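Local coordinates for scaffolding protein (Clostridium cellulolyticum, PDB 1G43) that probably attaches the cellulosome to crystalline cellulose, this fragment being the family IIIa cellulose-binding domain of its scaffoldin, at residues 104-107 with 111-114; 55-60 with 95-100; 113-118 with 138-143. All coordinates share one frame; numbering follows the deposited sequence.

Contact 1 of 3, residues 104-107 with 111-114; sequences GSLP and SIEI
This is a largely buried contact of a leucine methyl with backbone and an isoleucine, at one end of the beta-sandwich of the CBM3 domain, where Leu-106 of the short strand 105-106 packs on the start of strand 111-120, against Ser-111 and Ile-112. Only three residues separate the segments, yet the chain does not fold into a paired hairpin here: no hydrogen bond joins them, and the nearest CA atoms, those of Leu-106 and Ser-111, are 7.1 Å apart. Strand 105-106 pairs instead with 36-37, Leu-106 bonding through its backbone to Ile-36, while Ile-112 bonds to Val-28 in the large sheet. Leu-106 thus links the small sheet 36-37/105-106 to strand 111-120, an inner strand of the large sheet, by side-chain packing alone.

Leucine suits this place because it is long enough to cross the gap and ends in two methyl groups. Its CG lies anti to the backbone N (chi1 -177°), which carries the branch out across the gap toward 111-112. CD1 then lies 4.2 Å from Ile-112 CB, and CD2 comes to 4.3 Å from Ile-112 CG2. The beta-branched isoleucine presents a broad hydrocarbon surface close to its own backbone, and Leu-38 touches both side chains, so the apolar cluster extends beyond the pair. Ser-111 contributes backbone rather than side chain. Its CB points away from Leu-106, and its OG is hydrogen-bonded to Thr-29 OG1, as befits a small polar residue at a partly exposed position.

The methyl rests on the flat face of the peptide joining Ser-111 to Ile-112: Leu-106 CD1 is 4.0 Å from Ile-112 N and stands almost straight above the peptide plane, 3.7 Å from Ser-111 C.

Contact 2 of 3, residues 55-60 with 95-100; sequences LTFWCD and LEVALN. Unlike the reference sequence in segment 55-60: Trp-58 (reference Leu), Cys-59 (reference Gly).
Phe-57 reaches inward from strand 55-66 and lays one corner of its ring against the isobutyl group of Leu-95, with Val-97 next to it. The ring uses its CD1-CE1 side: CE1 is 3.8 Å from Leu-95 CD1, and CD1 of the ring is 3.9 Å from that same methyl. The methyl approaches obliquely, and the two side chains cross at about a right angle, so that only one corner of the ring is engaged and no stack forms.

Both partners adopt the torsion that puts CG opposite the backbone N, 176° for chi1 of Phe-57 and 158° for Leu-95, and each thereby reaches toward the other across a backbone separation of 9.2 Å between their CA atoms. Val-97, two residues further along its strand, presents its CG2 methyl beside the leucine: CG2 lies 4.3 Å from Phe-57 CE1. A large flat residue suits one side of such an interface, since it can span the distance between the layers. Compact aliphatic residues suit the other, where they pack around the end of the ring. No polar group takes part, so the contact rests on hydrophobic burial and dispersion.

The geometry is that of facing sheets in a beta-sandwich, with one aromatic side chain bridging the two layers and small aliphatic groups receiving it. Strand 55-66 belongs to the sheet that contains 111-120, whose Thr-116 touches Phe-57. Strand 91-99 lies in the other sheet between 41-47 and 77-88; Tyr-45 and Phe-81 from those strands flank Leu-95, while Leu-43 and Val-77 flank Val-97.

Contact 3 of 3, residues 113-118 with 138-143; sequences EIQTRF and GSYMDW
Glu-113, the first residue of 113-118, receives a hydrogen bond from Tyr-140, whose ring reaches across the outer face of the large sheet of the beta-sandwich. The donor is Tyr-140 OH and the acceptor Glu-113 OE2, 2.7 Å away. With chi1 at -179° the CG of the glutamate points directly away from its backbone N, and the chain runs extended from there, which carries the carboxylate out to a phenol coming from a loop that has no regular secondary structure. The first torsion also brings Glu-113 CG to 3.2 Å from Tyr-140 OH. The other carboxylate oxygen, OE1, forms a long, weak ion pair with Lys-27.

At Ile-114 the side chain turns to the interior of the sandwich, as an aliphatic residue should. Gln-115 returns to the outer face and borders the hydroxyl more loosely, its NE2 3.9 Å and its CG 4.1 Å from Tyr-140 OH; this is van der Waals proximity rather than a bond. Further on, Thr-116 and Phe-118 face inward again, while Arg-117 projects outward to form a salt bridge with Asp-60.

Tyrosine suits the loop position because its rigid ring spans the neighbouring strands before presenting a polar end. It touches Gln-9 and Asn-11 of strand 6-11 and Arg-25 and Lys-27 of strand 18-30, and so ties the 138-143 loop over two strands to the third. The surroundings are polar and partly exposed, as expected at a surface.

The bond is well directed from the phenol: OE2 lies at the edge of the ring, in its plane. At the carboxylate, the hydroxyl meets the anti side of Glu-113 OE2, 31° out of the carboxylate plane.

In the fold
Contacts 1 and 2 are buried and have no hydrogen bond across their segments, whereas contact 3 lies on the surface and depends on one. Strand 111-120 is common to contacts 1 and 3: their segments overlap at 113-114, but contact 1 uses Ser-111 and inward Ile-112, contact 3 outward Glu-113 and Gln-115. Contact 2 joins the two facing sheets through strand 55-66, the neighbour of 111-120, with Trp-58 N 2.8 Å from Arg-117 O at the shared border. The segments of contacts 1 and 2 touch in the same sandwich interior, Ile-112 CD1 lying 3.8 Å from Leu-99 CD2, while contact 3 holds a loop over the outer face.

Contact 1 of 3, residues 104-107 with 111-114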
ATOM      1  N   GLY A 104      -0.742   8.465 -14.622  1.00 34.55           N
ATOM      2  CA  GLY A 104      -1.249   9.835 -14.671  1.00 34.15           C
ATOM      3  C   GLY A 104      -0.604  10.738 -13.632  1.00 33.59           C
ATOM      4  O   GLY A 104       0.431  10.406 -13.052  1.00 33.02           O
ATOM      5  N   SER A 105      -1.188  11.907 -13.398  1.00 33.47           N
ATOM      6  CA  SER A 105      -0.611  12.816 -12.406  1.00 32.38           C
ATOM      7  C   SER A 105      -1.693  13.141 -11.394  1.00 31.98           C
ATOM      8  O   SER A 105      -2.842  13.384 -11.751  1.00 30.62           O
ATOM      9  CB  SER A 105      -0.102  14.104 -13.076  1.00 33.24           C
ATOM     10  OG  SER A 105       1.147  14.538 -12.517  1.00 33.01           O
ATOM     11  N   LEU A 106      -1.332  13.103 -10.121  1.00 33.72           N
ATOM     12  CA  LEU A 106      -2.293  13.396  -9.076  1.00 33.97           C
ATOM     13  C   LEU A 106      -2.205  14.894  -8.835  1.00 34.43           C
ATOM     14  O   LEU A 106      -1.162  15.423  -8.474  1.00 35.36           O
ATOM     15  CB  LEU A 106      -1.957  12.620  -7.815  1.00 32.75           C
ATOM     16  CG  LEU A 106      -2.924  12.755  -6.633  1.00 33.21           C
ATOM     17  CD1 LEU A 106      -4.312  12.134  -6.971  1.00 32.66           C
ATOM     18  CD2 LEU A 106      -2.309  12.070  -5.436  1.00 31.11           C
ATOM     19  N   PRO A 107      -3.307  15.603  -9.038  1.00 35.07           N
ATOM     20  CA  PRO A 107      -3.288  17.055  -8.834  1.00 35.61           C
ATOM     21  C   PRO A 107      -3.134  17.471  -7.368  1.00 36.60           C
ATOM     22  O   PRO A 107      -3.608  16.782  -6.453  1.00 35.73           O
ATOM     23  CB  PRO A 107      -4.633  17.505  -9.403  1.00 35.49           C
ATOM     24  CG  PRO A 107      -5.100  16.309 -10.278  1.00 36.56           C
ATOM     25  CD  PRO A 107      -4.637  15.141  -9.460  1.00 34.66           C
ATOM     26  N   SER A 111      -6.758  13.156  -4.419  1.00 34.23           N
ATOM     27  CA  SER A 111      -6.697  11.862  -3.715  1.00 33.38           C
ATOM     28  C   SER A 111      -6.778  10.658  -4.639  1.00 31.46           C
ATOM     29  O   SER A 111      -7.554  10.649  -5.584  1.00 33.28           O
ATOM     30  CB  SER A 111      -7.860  11.716  -2.740  1.00 32.75           C
ATOM     31  OG  SER A 111      -7.661  12.501  -1.600  1.00 35.48           O
ATOM     32  N   ILE A 112      -5.989   9.633  -4.362  1.00 29.19           N
ATOM     33  CA  ILE A 112      -6.086   8.418  -5.133  1.00 27.40           C
ATOM     34  C   ILE A 112      -6.393   7.278  -4.152  1.00 26.68           C
ATOM     35  O   ILE A 112      -5.761   7.162  -3.099  1.00 27.70           O
ATOM     36  CB  ILE A 112      -4.773   8.114  -5.919  1.00 26.99           C
ATOM     37  CG1 ILE A 112      -4.970   6.843  -6.768  1.00 24.76           C
ATOM     38  CG2 ILE A 112      -3.587   8.040  -4.952  1.00 25.97           C
ATOM     39  CD1 ILE A 112      -3.730   6.445  -7.562  1.00 24.92           C
ATOM     40  N   GLU A 113      -7.382   6.458  -4.484  1.00 27.27           N
ATOM     41  CA  GLU A 113      -7.743   5.323  -3.650  1.00 25.78           C
ATOM     42  C   GLU A 113      -7.207   4.072  -4.331  1.00 25.10           C
ATOM     43  O   GLU A 113      -7.406   3.872  -5.518  1.00 25.55           O
ATOM     44  CB  GLU A 113      -9.250   5.230  -3.474  1.00 27.42           C
ATOM     45  CG  GLU A 113      -9.646   4.056  -2.584  1.00 30.74           C
ATOM     46  CD  GLU A 113     -11.139   3.985  -2.300  1.00 32.13           C
ATOM     47  OE1 GLU A 113     -11.912   4.776  -2.898  1.00 36.10           O
ATOM     48  OE2 GLU A 113     -11.540   3.136  -1.478  1.00 31.96           O
ATOM     49  N   ILE A 114      -6.513   3.240  -3.566  1.00 23.38           N
ATOM     50  CA  ILE A 114      -5.887   2.041  -4.090  1.00 22.08           C
ATOM     51  C   ILE A 114      -6.217   0.832  -3.220  1.00 21.52           C
ATOM     52  O   ILE A 114      -5.708   0.719  -2.109  1.00 22.23           O
ATOM     53  CB  ILE A 114      -4.370   2.243  -4.123  1.00 20.83           C
ATOM     54  CG1 ILE A 114      -4.047   3.534  -4.868  1.00 20.77           C
ATOM     55  CG2 ILE A 114      -3.699   1.067  -4.792  1.00 20.47           C
ATOM     56  CD1 ILE A 114      -2.580   3.791  -5.023  1.00 22.54           C
TER

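Contact 2 of 3, residues 55-60 with 95-100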
ATOM      1  N   LEU A  55       3.059 -16.070  -3.971  1.00 22.72           N
ATOM      2  CA  LEU A  55       1.953 -15.179  -3.643  1.00 22.84           C
ATOM      3  C   LEU A  55       1.319 -14.606  -4.908  1.00 23.19           C
ATOM      4  O   LEU A  55       1.945 -14.549  -5.960  1.00 20.47           O
ATOM      5  CB  LEU A  55       2.448 -14.031  -2.759  1.00 21.61           C
ATOM      6  CG  LEU A  55       3.100 -14.464  -1.434  1.00 22.65           C
ATOM      7  CD1 LEU A  55       3.427 -13.222  -0.609  1.00 22.13           C
ATOM      8  CD2 LEU A  55       2.157 -15.351  -0.642  1.00 21.77           C
ATOM      9  N   THR A  56       0.052 -14.225  -4.811  1.00 23.25           N
ATOM     10  CA  THR A  56      -0.615 -13.611  -5.947  1.00 22.50           C
ATOM     11  C   THR A  56      -1.115 -12.264  -5.486  1.00 22.78           C
ATOM     12  O   THR A  56      -1.722 -12.160  -4.423  1.00 23.36           O
ATOM     13  CB  THR A  56      -1.797 -14.475  -6.479  1.00 23.92           C
ATOM     14  OG1 THR A  56      -1.254 -15.636  -7.095  1.00 23.64           O
ATOM     15  CG2 THR A  56      -2.606 -13.726  -7.552  1.00 20.01           C
ATOM     16  N   PHE A  57      -0.809 -11.230  -6.266  1.00 21.99           N
ATOM     17  CA  PHE A  57      -1.251  -9.877  -5.967  1.00 21.77           C
ATOM     18  C   PHE A  57      -2.476  -9.467  -6.806  1.00 22.93           C
ATOM     19  O   PHE A  57      -2.579  -9.809  -7.975  1.00 22.06           O
ATOM     20  CB  PHE A  57      -0.133  -8.896  -6.252  1.00 19.97           C
ATOM     21  CG  PHE A  57      -0.518  -7.459  -6.059  1.00 19.16           C
ATOM     22  CD1 PHE A  57      -0.409  -6.854  -4.812  1.00 18.24           C
ATOM     23  CD2 PHE A  57      -0.933  -6.688  -7.138  1.00 19.57           C
ATOM     24  CE1 PHE A  57      -0.695  -5.503  -4.641  1.00 16.52           C
ATOM     25  CE2 PHE A  57      -1.222  -5.328  -6.979  1.00 17.73           C
ATOM     26  CZ  PHE A  57      -1.099  -4.739  -5.732  1.00 18.33           C
ATOM     27  N   TRP A  58      -3.378  -8.705  -6.204  1.00 23.75           N
ATOM     28  CA  TRP A  58      -4.583  -8.212  -6.895  1.00 24.92           C
ATOM     29  C   TRP A  58      -4.838  -6.755  -6.548  1.00 24.66           C
ATOM     30  O   TRP A  58      -4.679  -6.378  -5.394  1.00 23.97           O
ATOM     31  CB  TRP A  58      -5.851  -8.972  -6.449  1.00 26.42           C
ATOM     32  CG  TRP A  58      -6.013 -10.338  -6.996  1.00 28.68           C
ATOM     33  CD1 TRP A  58      -6.465 -10.671  -8.235  1.00 29.93           C
ATOM     34  CD2 TRP A  58      -5.760 -11.572  -6.314  1.00 29.03           C
ATOM     35  NE1 TRP A  58      -6.523 -12.041  -8.370  1.00 30.93           N
ATOM     36  CE2 TRP A  58      -6.092 -12.619  -7.207  1.00 30.01           C
ATOM     37  CE3 TRP A  58      -5.289 -11.899  -5.031  1.00 29.81           C
ATOM     38  CZ2 TRP A  58      -5.967 -13.979  -6.859  1.00 29.29           C
ATOM     39  CZ3 TRP A  58      -5.165 -13.256  -4.682  1.00 27.83           C
ATOM     40  CH2 TRP A  58      -5.505 -14.275  -5.596  1.00 29.00           C
ATOM     41  N   CYS A  59      -5.198  -5.934  -7.541  1.00 25.01           N
ATOM     42  CA  CYS A  59      -5.624  -4.555  -7.253  1.00 23.93           C
ATOM     43  C   CYS A  59      -7.098  -4.628  -7.605  1.00 24.47           C
ATOM     44  O   CYS A  59      -7.436  -4.774  -8.772  1.00 22.99           O
ATOM     45  CB  CYS A  59      -4.977  -3.486  -8.138  1.00 24.30           C
ATOM     46  SG  CYS A  59      -5.605  -1.781  -7.761  1.00 23.67           S
ATOM     47  N   ASP A  60      -7.959  -4.556  -6.598  1.00 24.19           N
ATOM     48  CA  ASP A  60      -9.401  -4.625  -6.809  1.00 25.65           C
ATOM     49  C   ASP A  60      -9.992  -3.334  -7.389  1.00 25.40           C
ATOM     50  O   ASP A  60     -11.005  -3.361  -8.085  1.00 25.68           O
ATOM     51  CB  ASP A  60     -10.118  -4.962  -5.491  1.00 24.54           C
ATOM     52  CG  ASP A  60      -9.660  -6.290  -4.897  1.00 25.99           C
ATOM     53  OD1 ASP A  60      -9.374  -7.233  -5.670  1.00 23.05           O
ATOM     54  OD2 ASP A  60      -9.603  -6.386  -3.644  1.00 26.21           O
ATOM     55  N   LEU A  95       5.289  -5.798   1.003  1.00 17.65           N
ATOM     56  CA  LEU A  95       4.595  -5.617  -0.251  1.00 18.82           C
ATOM     57  C   LEU A  95       4.972  -4.227  -0.730  1.00 18.80           C
ATOM     58  O   LEU A  95       5.059  -3.318   0.069  1.00 20.17           O
ATOM     59  CB  LEU A  95       3.075  -5.667  -0.047  1.00 17.18           C
ATOM     60  CG  LEU A  95       2.191  -5.002  -1.117  1.00 16.85           C
ATOM     61  CD1 LEU A  95       2.439  -5.571  -2.518  1.00 13.44           C
ATOM     62  CD2 LEU A  95       0.751  -5.173  -0.703  1.00 15.67           C
ATOM     63  N   GLU A  96       5.229  -4.070  -2.017  1.00 19.39           N
ATOM     64  CA  GLU A  96       5.497  -2.748  -2.542  1.00 20.19           C
ATOM     65  C   GLU A  96       4.502  -2.505  -3.646  1.00 19.81           C
ATOM     66  O   GLU A  96       4.491  -3.221  -4.633  1.00 18.76           O
ATOM     67  CB  GLU A  96       6.901  -2.594  -3.103  1.00 20.54           C
ATOM     68  CG  GLU A  96       7.135  -1.172  -3.596  1.00 24.31           C
ATOM     69  CD  GLU A  96       8.559  -0.928  -4.035  1.00 26.74           C
ATOM     70  OE1 GLU A  96       8.957  -1.468  -5.086  1.00 29.21           O
ATOM     71  OE2 GLU A  96       9.279  -0.210  -3.318  1.00 28.14           O
ATOM     72  N   VAL A  97       3.646  -1.508  -3.459  1.00 20.71           N
ATOM     73  CA  VAL A  97       2.653  -1.166  -4.462  1.00 21.10           C
ATOM     74  C   VAL A  97       3.181  -0.023  -5.324  1.00 23.65           C
ATOM     75  O   VAL A  97       3.687   0.977  -4.806  1.00 25.66           O
ATOM     76  CB  VAL A  97       1.322  -0.763  -3.800  1.00 21.04           C
ATOM     77  CG1 VAL A  97       0.295  -0.443  -4.850  1.00 21.63           C
ATOM     78  CG2 VAL A  97       0.811  -1.888  -2.937  1.00 19.31           C
ATOM     79  N   ALA A  98       3.090  -0.163  -6.636  1.00 24.56           N
ATOM     80  CA  ALA A  98       3.571   0.883  -7.530  1.00 25.54           C
ATOM     81  C   ALA A  98       2.575   1.063  -8.650  1.00 26.88           C
ATOM     82  O   ALA A  98       1.651   0.282  -8.768  1.00 27.25           O
ATOM     83  CB  ALA A  98       4.905   0.508  -8.097  1.00 24.22           C
ATOM     84  N   LEU A  99       2.764   2.091  -9.469  1.00 28.18           N
ATOM     85  CA  LEU A  99       1.871   2.353 -10.596  1.00 28.40           C
ATOM     86  C   LEU A  99       2.685   2.530 -11.879  1.00 30.29           C
ATOM     87  O   LEU A  99       3.789   3.073 -11.854  1.00 30.19           O
ATOM     88  CB  LEU A  99       1.010   3.591 -10.339  1.00 28.37           C
ATOM     89  CG  LEU A  99       0.083   3.531  -9.118  1.00 28.18           C
ATOM     90  CD1 LEU A  99       0.787   4.127  -7.931  1.00 28.29           C
ATOM     91  CD2 LEU A  99      -1.181   4.300  -9.370  1.00 27.47           C
ATOM     92  N   ASN A 100       2.152   2.051 -13.001  1.00 32.40           N
ATOM     93  CA  ASN A 100       2.868   2.148 -14.275  1.00 35.14           C
ATOM     94  C   ASN A 100       3.176   3.598 -14.703  1.00 35.64           C
ATOM     95  O   ASN A 100       2.590   4.569 -14.225  1.00 35.23           O
ATOM     96  CB  ASN A 100       2.085   1.445 -15.391  1.00 35.72           C
ATOM     97  CG  ASN A 100       1.824  -0.034 -15.094  1.00 38.14           C
ATOM     98  OD1 ASN A 100       2.693  -0.739 -14.554  1.00 37.88           O
ATOM     99  ND2 ASN A 100       0.617  -0.519 -15.468  1.00 37.13           N
TER

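Contact 3 of 3, residues 113-118 with 138-143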
ATOM      1  N   GLU A 113      -7.382   6.458  -4.484  1.00 27.27           N
ATOM      2  CA  GLU A 113      -7.743   5.323  -3.650  1.00 25.78           C
ATOM      3  C   GLU A 113      -7.207   4.072  -4.331  1.00 25.10           C
ATOM      4  O   GLU A 113      -7.406   3.872  -5.518  1.00 25.55           O
ATOM      5  CB  GLU A 113      -9.250   5.230  -3.474  1.00 27.42           C
ATOM      6  CG  GLU A 113      -9.646   4.056  -2.584  1.00 30.74           C
ATOM      7  CD  GLU A 113     -11.139   3.985  -2.300  1.00 32.13           C
ATOM      8  OE1 GLU A 113     -11.912   4.776  -2.898  1.00 36.10           O
ATOM      9  OE2 GLU A 113     -11.540   3.136  -1.478  1.00 31.96           O
ATOM     10  N   ILE A 114      -6.513   3.240  -3.566  1.00 23.38           N
ATOM     11  CA  ILE A 114      -5.887   2.041  -4.090  1.00 22.08           C
ATOM     12  C   ILE A 114      -6.217   0.832  -3.220  1.00 21.52           C
ATOM     13  O   ILE A 114      -5.708   0.719  -2.109  1.00 22.23           O
ATOM     14  CB  ILE A 114      -4.370   2.243  -4.123  1.00 20.83           C
ATOM     15  CG1 ILE A 114      -4.047   3.534  -4.868  1.00 20.77           C
ATOM     16  CG2 ILE A 114      -3.699   1.067  -4.792  1.00 20.47           C
ATOM     17  CD1 ILE A 114      -2.580   3.791  -5.023  1.00 22.54           C
ATOM     18  N   GLN A 115      -7.051  -0.073  -3.728  1.00 20.71           N
ATOM     19  CA  GLN A 115      -7.457  -1.246  -2.959  1.00 21.45           C
ATOM     20  C   GLN A 115      -6.799  -2.468  -3.500  1.00 20.86           C
ATOM     21  O   GLN A 115      -6.972  -2.818  -4.656  1.00 20.81           O
ATOM     22  CB  GLN A 115      -8.976  -1.399  -2.938  1.00 23.31           C
ATOM     23  CG  GLN A 115      -9.652  -0.163  -2.330  1.00 26.20           C
ATOM     24  CD  GLN A 115     -11.146  -0.351  -2.082  1.00 30.43           C
ATOM     25  OE1 GLN A 115     -11.933  -0.507  -3.009  1.00 31.83           O
ATOM     26  NE2 GLN A 115     -11.536  -0.331  -0.817  1.00 33.36           N
ATOM     27  N   THR A 116      -6.031  -3.108  -2.627  1.00 19.63           N
ATOM     28  CA  THR A 116      -5.251  -4.268  -2.994  1.00 18.91           C
ATOM     29  C   THR A 116      -5.380  -5.419  -2.011  1.00 19.48           C
ATOM     30  O   THR A 116      -5.801  -5.258  -0.851  1.00 17.03           O
ATOM     31  CB  THR A 116      -3.742  -3.922  -3.052  1.00 19.06           C
ATOM     32  OG1 THR A 116      -3.222  -3.899  -1.714  1.00 20.67           O
ATOM     33  CG2 THR A 116      -3.507  -2.538  -3.681  1.00 19.05           C
ATOM     34  N   ARG A 117      -4.988  -6.592  -2.497  1.00 19.53           N
ATOM     35  CA  ARG A 117      -4.984  -7.774  -1.674  1.00 19.62           C
ATOM     36  C   ARG A 117      -4.010  -8.774  -2.265  1.00 19.40           C
ATOM     37  O   ARG A 117      -3.630  -8.674  -3.432  1.00 18.35           O
ATOM     38  CB  ARG A 117      -6.404  -8.374  -1.562  1.00 22.51           C
ATOM     39  CG  ARG A 117      -6.853  -9.294  -2.717  1.00 21.30           C
ATOM     40  CD  ARG A 117      -8.357  -9.590  -2.650  1.00 21.75           C
ATOM     41  NE  ARG A 117      -8.921  -9.546  -3.987  1.00 23.50           N
ATOM     42  CZ  ARG A 117      -9.245 -10.609  -4.696  1.00 24.19           C
ATOM     43  NH1 ARG A 117      -9.081 -11.828  -4.194  1.00 26.51           N
ATOM     44  NH2 ARG A 117      -9.689 -10.457  -5.925  1.00 23.80           N
ATOM     45  N   PHE A 118      -3.570  -9.704  -1.440  1.00 16.48           N
ATOM     46  CA  PHE A 118      -2.707 -10.750  -1.916  1.00 18.25           C
ATOM     47  C   PHE A 118      -2.909 -12.018  -1.079  1.00 18.05           C
ATOM     48  O   PHE A 118      -3.352 -11.963   0.062  1.00 17.49           O
ATOM     49  CB  PHE A 118      -1.232 -10.316  -1.966  1.00 16.98           C
ATOM     50  CG  PHE A 118      -0.619 -10.018  -0.644  1.00 16.47           C
ATOM     51  CD1 PHE A 118      -0.724  -8.752  -0.083  1.00 17.08           C
ATOM     52  CD2 PHE A 118       0.133 -10.975   0.013  1.00 17.90           C
ATOM     53  CE1 PHE A 118      -0.075  -8.438   1.113  1.00 17.26           C
ATOM     54  CE2 PHE A 118       0.786 -10.680   1.208  1.00 19.20           C
ATOM     55  CZ  PHE A 118       0.683  -9.401   1.760  1.00 17.87           C
ATOM     56  N   GLY A 138     -11.361  -1.242  10.090  1.00 30.07           N
ATOM     57  CA  GLY A 138     -12.531  -1.438   9.269  1.00 30.73           C
ATOM     58  C   GLY A 138     -12.876  -0.245   8.434  1.00 31.94           C
ATOM     59  O   GLY A 138     -13.610  -0.371   7.453  1.00 33.40           O
ATOM     60  N   SER A 139     -12.356   0.915   8.813  1.00 32.28           N
ATOM     61  CA  SER A 139     -12.613   2.139   8.054  1.00 32.71           C
ATOM     62  C   SER A 139     -11.277   2.847   7.865  1.00 31.78           C
ATOM     63  O   SER A 139     -10.333   2.571   8.583  1.00 33.51           O
ATOM     64  CB  SER A 139     -13.580   3.019   8.827  1.00 33.37           C
ATOM     65  OG  SER A 139     -13.075   3.265  10.140  1.00 36.98           O
ATOM     66  N   TYR A 140     -11.170   3.742   6.893  1.00 32.48           N
ATOM     67  CA  TYR A 140      -9.893   4.423   6.683  1.00 32.61           C
ATOM     68  C   TYR A 140      -9.473   5.123   7.977  1.00 33.58           C
ATOM     69  O   TYR A 140     -10.300   5.679   8.689  1.00 33.72           O
ATOM     70  CB  TYR A 140      -9.982   5.446   5.520  1.00 31.07           C
ATOM     71  CG  TYR A 140      -9.854   4.832   4.119  1.00 31.06           C
ATOM     72  CD1 TYR A 140      -8.679   4.181   3.719  1.00 31.45           C
ATOM     73  CD2 TYR A 140     -10.934   4.827   3.223  1.00 30.75           C
ATOM     74  CE1 TYR A 140      -8.583   3.532   2.472  1.00 28.13           C
ATOM     75  CE2 TYR A 140     -10.851   4.173   1.964  1.00 29.32           C
ATOM     76  CZ  TYR A 140      -9.672   3.530   1.606  1.00 30.41           C
ATOM     77  OH  TYR A 140      -9.584   2.856   0.395  1.00 29.96           O
ATOM     78  N   MET A 141      -8.181   5.091   8.275  1.00 33.52           N
ATOM     79  CA  MET A 141      -7.666   5.755   9.455  1.00 33.95           C
ATOM     80  C   MET A 141      -6.184   6.095   9.249  1.00 34.24           C
ATOM     81  O   MET A 141      -5.527   5.525   8.386  1.00 35.14           O
ATOM     82  CB  MET A 141      -7.824   4.847  10.667  1.00 33.89           C
ATOM     83  CG  MET A 141      -6.960   3.594  10.614  1.00 34.61           C
ATOM     84  SD  MET A 141      -7.274   2.617  12.097  1.00 38.27           S
ATOM     85  CE  MET A 141      -5.634   2.076  12.544  1.00 35.10           C
ATOM     86  N   ASP A 142      -5.659   7.016  10.048  1.00 34.24           N
ATOM     87  CA  ASP A 142      -4.253   7.398   9.955  1.00 34.50           C
ATOM     88  C   ASP A 142      -3.472   6.282  10.616  1.00 33.38           C
ATOM     89  O   ASP A 142      -3.517   6.146  11.835  1.00 34.27           O
ATOM     90  CB  ASP A 142      -4.000   8.691  10.727  1.00 36.27           C
ATOM     91  CG  ASP A 142      -2.540   9.137  10.663  1.00 38.95           C
ATOM     92  OD1 ASP A 142      -2.043   9.513   9.566  1.00 39.66           O
ATOM     93  OD2 ASP A 142      -1.880   9.112  11.725  1.00 42.20           O
ATOM     94  N   TRP A 143      -2.777   5.477   9.829  1.00 31.87           N
ATOM     95  CA  TRP A 143      -2.014   4.367  10.370  1.00 31.30           C
ATOM     96  C   TRP A 143      -0.578   4.583   9.890  1.00 32.64           C
ATOM     97  O   TRP A 143      -0.254   4.483   8.704  1.00 31.43           O
ATOM     98  CB  TRP A 143      -2.620   3.041   9.874  1.00 30.33           C
ATOM     99  CG  TRP A 143      -1.878   1.772  10.244  1.00 28.94           C
ATOM    100  CD1 TRP A 143      -1.388   0.841   9.381  1.00 28.11           C
ATOM    101  CD2 TRP A 143      -1.574   1.285  11.570  1.00 29.03           C
ATOM    102  NE1 TRP A 143      -0.800  -0.192  10.075  1.00 29.03           N
ATOM    103  CE2 TRP A 143      -0.898   0.055  11.417  1.00 28.00           C
ATOM    104  CE3 TRP A 143      -1.811   1.769  12.864  1.00 28.39           C
ATOM    105  CZ2 TRP A 143      -0.449  -0.699  12.506  1.00 29.03           C
ATOM    106  CZ3 TRP A 143      -1.362   1.020  13.958  1.00 28.62           C
ATOM    107  CH2 TRP A 143      -0.689  -0.195  13.772  1.00 29.91           C
TER